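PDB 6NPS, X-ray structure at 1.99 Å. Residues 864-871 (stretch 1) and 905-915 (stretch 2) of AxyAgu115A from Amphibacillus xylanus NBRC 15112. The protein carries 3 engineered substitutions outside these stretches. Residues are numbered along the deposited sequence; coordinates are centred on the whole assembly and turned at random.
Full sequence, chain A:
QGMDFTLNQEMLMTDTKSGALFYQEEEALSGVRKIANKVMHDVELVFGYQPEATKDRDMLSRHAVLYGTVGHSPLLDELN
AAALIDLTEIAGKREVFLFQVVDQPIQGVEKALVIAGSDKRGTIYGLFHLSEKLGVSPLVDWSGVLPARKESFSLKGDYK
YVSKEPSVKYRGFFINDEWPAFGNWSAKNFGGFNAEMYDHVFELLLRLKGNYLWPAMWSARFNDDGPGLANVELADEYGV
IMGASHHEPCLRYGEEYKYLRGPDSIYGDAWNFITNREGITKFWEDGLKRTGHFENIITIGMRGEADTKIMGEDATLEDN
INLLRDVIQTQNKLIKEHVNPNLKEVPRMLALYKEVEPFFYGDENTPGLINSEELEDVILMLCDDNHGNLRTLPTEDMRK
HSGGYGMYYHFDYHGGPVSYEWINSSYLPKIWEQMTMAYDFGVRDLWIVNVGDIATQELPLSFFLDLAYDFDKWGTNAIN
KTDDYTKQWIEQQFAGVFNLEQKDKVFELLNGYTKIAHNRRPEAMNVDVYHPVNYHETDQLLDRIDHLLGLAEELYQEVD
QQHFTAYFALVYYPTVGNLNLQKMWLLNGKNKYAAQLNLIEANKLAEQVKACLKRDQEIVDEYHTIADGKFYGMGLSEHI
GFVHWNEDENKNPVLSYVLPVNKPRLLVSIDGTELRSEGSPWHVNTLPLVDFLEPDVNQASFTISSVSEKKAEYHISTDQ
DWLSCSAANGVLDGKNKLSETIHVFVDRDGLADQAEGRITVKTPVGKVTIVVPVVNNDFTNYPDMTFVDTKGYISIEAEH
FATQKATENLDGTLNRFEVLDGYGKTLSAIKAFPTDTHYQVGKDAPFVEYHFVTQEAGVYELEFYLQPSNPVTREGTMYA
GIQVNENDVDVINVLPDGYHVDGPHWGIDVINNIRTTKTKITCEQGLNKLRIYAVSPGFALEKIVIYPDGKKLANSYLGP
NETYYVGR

Stretch 1 (864-871) FYLQPSNP
Stretch 2, residues 905-915: HWGIDVINNIR

A recurrent principle of β-sheet assembly is that one well-placed backbone pair can fix the register of two segments while a long side chain secures the loop beyond it. Residues 864-871 and 905-915 of AxyAgu115A illustrate it. The first stretch runs as a strand over 864-866 (phi/psi near -110/135), with loop by Ser 869; the second is helical over 905-912, leaves the helix at Asn 913 with positive phi (53/38), extends at Ile 914 (-164/146) and becomes strand at Arg 915 (-117/137).

The backbones meet antiparallel, with Leu 866 opposite Arg 915 at a CA-CA distance of 5.0 Å. This is a hydrogen-bonded pair: Leu 866 N donates to Arg 915 O and Arg 915 N to Leu 866 O, each at 2.7 Å and nearly linear. CA-H...O contacts flank it, from Tyr 865 CA to Arg 915 O and from Ile 914 CA to Leu 866 O, both 3.5 Å.

Leu 866 (m, t) and Arg 915 send their side chains to the same sheet face, their CB atoms 4.5 Å apart. Arg 915 (t, t, p, chi4 -122°) reaches the loop, where its NH2 donates to Ser 869 O at 2.7 Å and its NH1 adds a weak bond to Ser 869 O at 3.2 Å. That carbonyl lies near the guanidinium plane, where the N-H groups point, whereas Gln 867 O and Pro 868 CA lie over one face. Within the loop, Ser 869 N bonds Gln 867 O at 2.9 Å.

Van der Waals packing completes the contact. Ile 914 (t, p) sets CG1 4.2 Å from Tyr 865 CD2, obliquely to the ring. Pro 868 (C-gamma endo) covers the helix exit, its CD 3.6 Å from Asn 913 C and its CB 4.2 Å from Asp 909 CB.

Farther along, a polar atom, Asn 870 OD1, meets the Trp 906 ring edge, 3.6 Å from CD1 of Trp 906 (chi1 t, chi2 86°).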

# COMPACT_ATOMS: atom_id res chain seq x y z
N PHE A 864 -9.92 -26.21 -9.23
CA PHE A 864 -11.35 -26.22 -8.95
C PHE A 864 -11.68 -25.03 -8.07
O PHE A 864 -10.97 -24.73 -7.11
CB PHE A 864 -11.77 -27.49 -8.23
CG PHE A 864 -11.69 -28.72 -9.04
CD1 PHE A 864 -11.59 -28.67 -10.42
CD2 PHE A 864 -11.74 -29.97 -8.41
CE1 PHE A 864 -11.51 -29.84 -11.17
CE2 PHE A 864 -11.68 -31.14 -9.16
CZ PHE A 864 -11.56 -31.07 -10.53
N TYR A 865 -12.81 -24.41 -8.36
CA TYR A 865 -13.43 -23.46 -7.45
C TYR A 865 -14.62 -24.17 -6.81
O TYR A 865 -15.54 -24.59 -7.52
CB TYR A 865 -13.89 -22.21 -8.20
CG TYR A 865 -12.76 -21.27 -8.61
CD1 TYR A 865 -11.79 -21.68 -9.53
CD2 TYR A 865 -12.67 -19.98 -8.10
CE1 TYR A 865 -10.75 -20.81 -9.94
CE2 TYR A 865 -11.66 -19.12 -8.49
CZ TYR A 865 -10.71 -19.53 -9.41
OH TYR A 865 -9.69 -18.68 -9.78
N LEU A 866 -14.60 -24.32 -5.49
CA LEU A 866 -15.59 -25.11 -4.77
C LEU A 866 -16.28 -24.30 -3.69
O LEU A 866 -15.66 -23.45 -3.04
CB LEU A 866 -14.97 -26.35 -4.09
CG LEU A 866 -14.13 -27.26 -4.96
CD1 LEU A 866 -13.33 -28.20 -4.10
CD2 LEU A 866 -15.05 -28.03 -5.92
N GLN A 867 -17.55 -24.60 -3.45
CA GLN A 867 -18.17 -24.09 -2.24
C GLN A 867 -17.37 -24.57 -1.03
O GLN A 867 -16.91 -25.72 -1.01
CB GLN A 867 -19.62 -24.56 -2.15
CG GLN A 867 -20.51 -23.53 -1.51
CD GLN A 867 -20.58 -23.66 -0.00
OE1 GLN A 867 -20.71 -22.66 0.71
NE2 GLN A 867 -20.50 -24.89 0.49
N PRO A 868 -17.16 -23.70 -0.01
CA PRO A 868 -16.32 -24.11 1.16
C PRO A 868 -17.08 -24.97 2.17
O PRO A 868 -17.40 -24.57 3.30
CB PRO A 868 -15.88 -22.77 1.75
CG PRO A 868 -17.00 -21.84 1.45
CD PRO A 868 -17.53 -22.27 0.06
N SER A 869 -17.39 -26.18 1.77
CA SER A 869 -18.03 -27.17 2.63
C SER A 869 -17.02 -27.82 3.56
O SER A 869 -15.82 -27.91 3.27
CB SER A 869 -18.70 -28.24 1.77
OG SER A 869 -19.96 -27.77 1.36
N ASN A 870 -17.53 -28.33 4.68
CA ASN A 870 -16.68 -29.03 5.62
C ASN A 870 -16.91 -30.54 5.49
O ASN A 870 -18.00 -30.96 5.12
CB ASN A 870 -17.01 -28.56 7.04
CG ASN A 870 -16.78 -27.08 7.20
OD1 ASN A 870 -15.67 -26.61 6.95
ND2 ASN A 870 -17.81 -26.33 7.59
N PRO A 871 -15.91 -31.37 5.78
CA PRO A 871 -16.12 -32.82 5.72
C PRO A 871 -17.30 -33.25 6.59
O PRO A 871 -17.50 -32.73 7.69
CB PRO A 871 -14.80 -33.41 6.26
CG PRO A 871 -13.80 -32.31 6.19
CD PRO A 871 -14.56 -31.03 6.29
N HIS A 905 -6.83 -21.95 6.98
CA HIS A 905 -7.39 -22.05 5.63
C HIS A 905 -8.91 -21.95 5.66
O HIS A 905 -9.52 -21.35 4.76
CB HIS A 905 -6.98 -23.37 4.97
CG HIS A 905 -5.52 -23.46 4.70
ND1 HIS A 905 -4.90 -22.75 3.69
CD2 HIS A 905 -4.54 -24.19 5.29
CE1 HIS A 905 -3.61 -23.03 3.68
NE2 HIS A 905 -3.36 -23.90 4.64
N TRP A 906 -9.54 -22.62 6.64
CA TRP A 906 -10.98 -22.53 6.81
C TRP A 906 -11.39 -21.07 6.90
O TRP A 906 -12.38 -20.65 6.29
CB TRP A 906 -11.42 -23.31 8.08
CG TRP A 906 -12.89 -22.95 8.49
CD1 TRP A 906 -14.03 -23.53 8.00
CD2 TRP A 906 -13.32 -21.90 9.38
NE1 TRP A 906 -15.15 -22.92 8.56
CE2 TRP A 906 -14.73 -21.92 9.40
CE3 TRP A 906 -12.65 -20.96 10.16
CZ2 TRP A 906 -15.49 -21.02 10.17
CZ3 TRP A 906 -13.41 -20.07 10.98
CH2 TRP A 906 -14.82 -20.13 10.98
N GLY A 907 -10.62 -20.26 7.65
CA GLY A 907 -11.01 -18.88 7.88
C GLY A 907 -10.89 -18.01 6.64
O GLY A 907 -11.77 -17.17 6.39
N ILE A 908 -9.81 -18.16 5.86
CA ILE A 908 -9.71 -17.47 4.56
C ILE A 908 -10.88 -17.85 3.67
O ILE A 908 -11.57 -16.99 3.09
CB ILE A 908 -8.39 -17.83 3.86
CG1 ILE A 908 -7.18 -17.26 4.61
CG2 ILE A 908 -8.38 -17.30 2.39
CD1 ILE A 908 -5.93 -18.03 4.27
N ASP A 909 -11.14 -19.16 3.54
CA ASP A 909 -12.14 -19.62 2.57
C ASP A 909 -13.54 -19.20 2.97
O ASP A 909 -14.38 -18.94 2.10
CB ASP A 909 -12.07 -21.15 2.43
CG ASP A 909 -10.72 -21.64 1.89
OD1 ASP A 909 -9.90 -20.82 1.43
OD2 ASP A 909 -10.46 -22.87 1.92
N VAL A 910 -13.83 -19.14 4.28
CA VAL A 910 -15.20 -18.82 4.67
C VAL A 910 -15.54 -17.35 4.36
O VAL A 910 -16.66 -17.03 3.93
CB VAL A 910 -15.37 -19.25 6.17
CG1 VAL A 910 -14.93 -18.17 7.15
CG2 VAL A 910 -16.72 -19.68 6.45
N ILE A 911 -14.57 -16.45 4.50
CA ILE A 911 -14.76 -15.03 4.16
C ILE A 911 -14.80 -14.82 2.64
O ILE A 911 -15.56 -13.98 2.14
CB ILE A 911 -13.62 -14.21 4.81
CG1 ILE A 911 -13.68 -14.40 6.34
CG2 ILE A 911 -13.72 -12.71 4.47
CD1 ILE A 911 -15.07 -14.19 6.91
N ASN A 912 -14.00 -15.58 1.88
CA ASN A 912 -14.09 -15.53 0.42
C ASN A 912 -15.29 -16.28 -0.14
O ASN A 912 -15.55 -16.18 -1.35
CB ASN A 912 -12.83 -16.10 -0.24
CG ASN A 912 -11.62 -15.24 -0.00
OD1 ASN A 912 -11.74 -14.07 0.33
ND2 ASN A 912 -10.45 -15.84 -0.12
N ASN A 913 -15.97 -17.06 0.68
CA ASN A 913 -17.06 -17.93 0.26
C ASN A 913 -16.67 -18.86 -0.90
O ASN A 913 -17.46 -19.10 -1.82
CB ASN A 913 -18.31 -17.14 -0.14
CG ASN A 913 -19.54 -18.03 -0.11
OD1 ASN A 913 -19.61 -18.98 0.71
ND2 ASN A 913 -20.52 -17.75 -0.95
N ILE A 914 -15.44 -19.36 -0.87
CA ILE A 914 -14.97 -20.20 -1.96
C ILE A 914 -13.73 -20.91 -1.47
O ILE A 914 -13.00 -20.38 -0.63
CB ILE A 914 -14.67 -19.41 -3.26
CG1 ILE A 914 -14.71 -20.36 -4.47
CG2 ILE A 914 -13.31 -18.74 -3.21
CD1 ILE A 914 -16.13 -20.81 -4.82
N ARG A 915 -13.55 -22.14 -1.92
CA ARG A 915 -12.31 -22.87 -1.75
C ARG A 915 -11.74 -23.15 -3.13
O ARG A 915 -12.48 -23.54 -4.05
CB ARG A 915 -12.57 -24.18 -1.01
CG ARG A 915 -11.31 -24.98 -0.85
CD ARG A 915 -11.38 -25.84 0.40
NE ARG A 915 -12.51 -26.74 0.32
CZ ARG A 915 -13.50 -26.79 1.20
NH1 ARG A 915 -13.52 -26.00 2.27
NH2 ARG A 915 -14.47 -27.68 0.99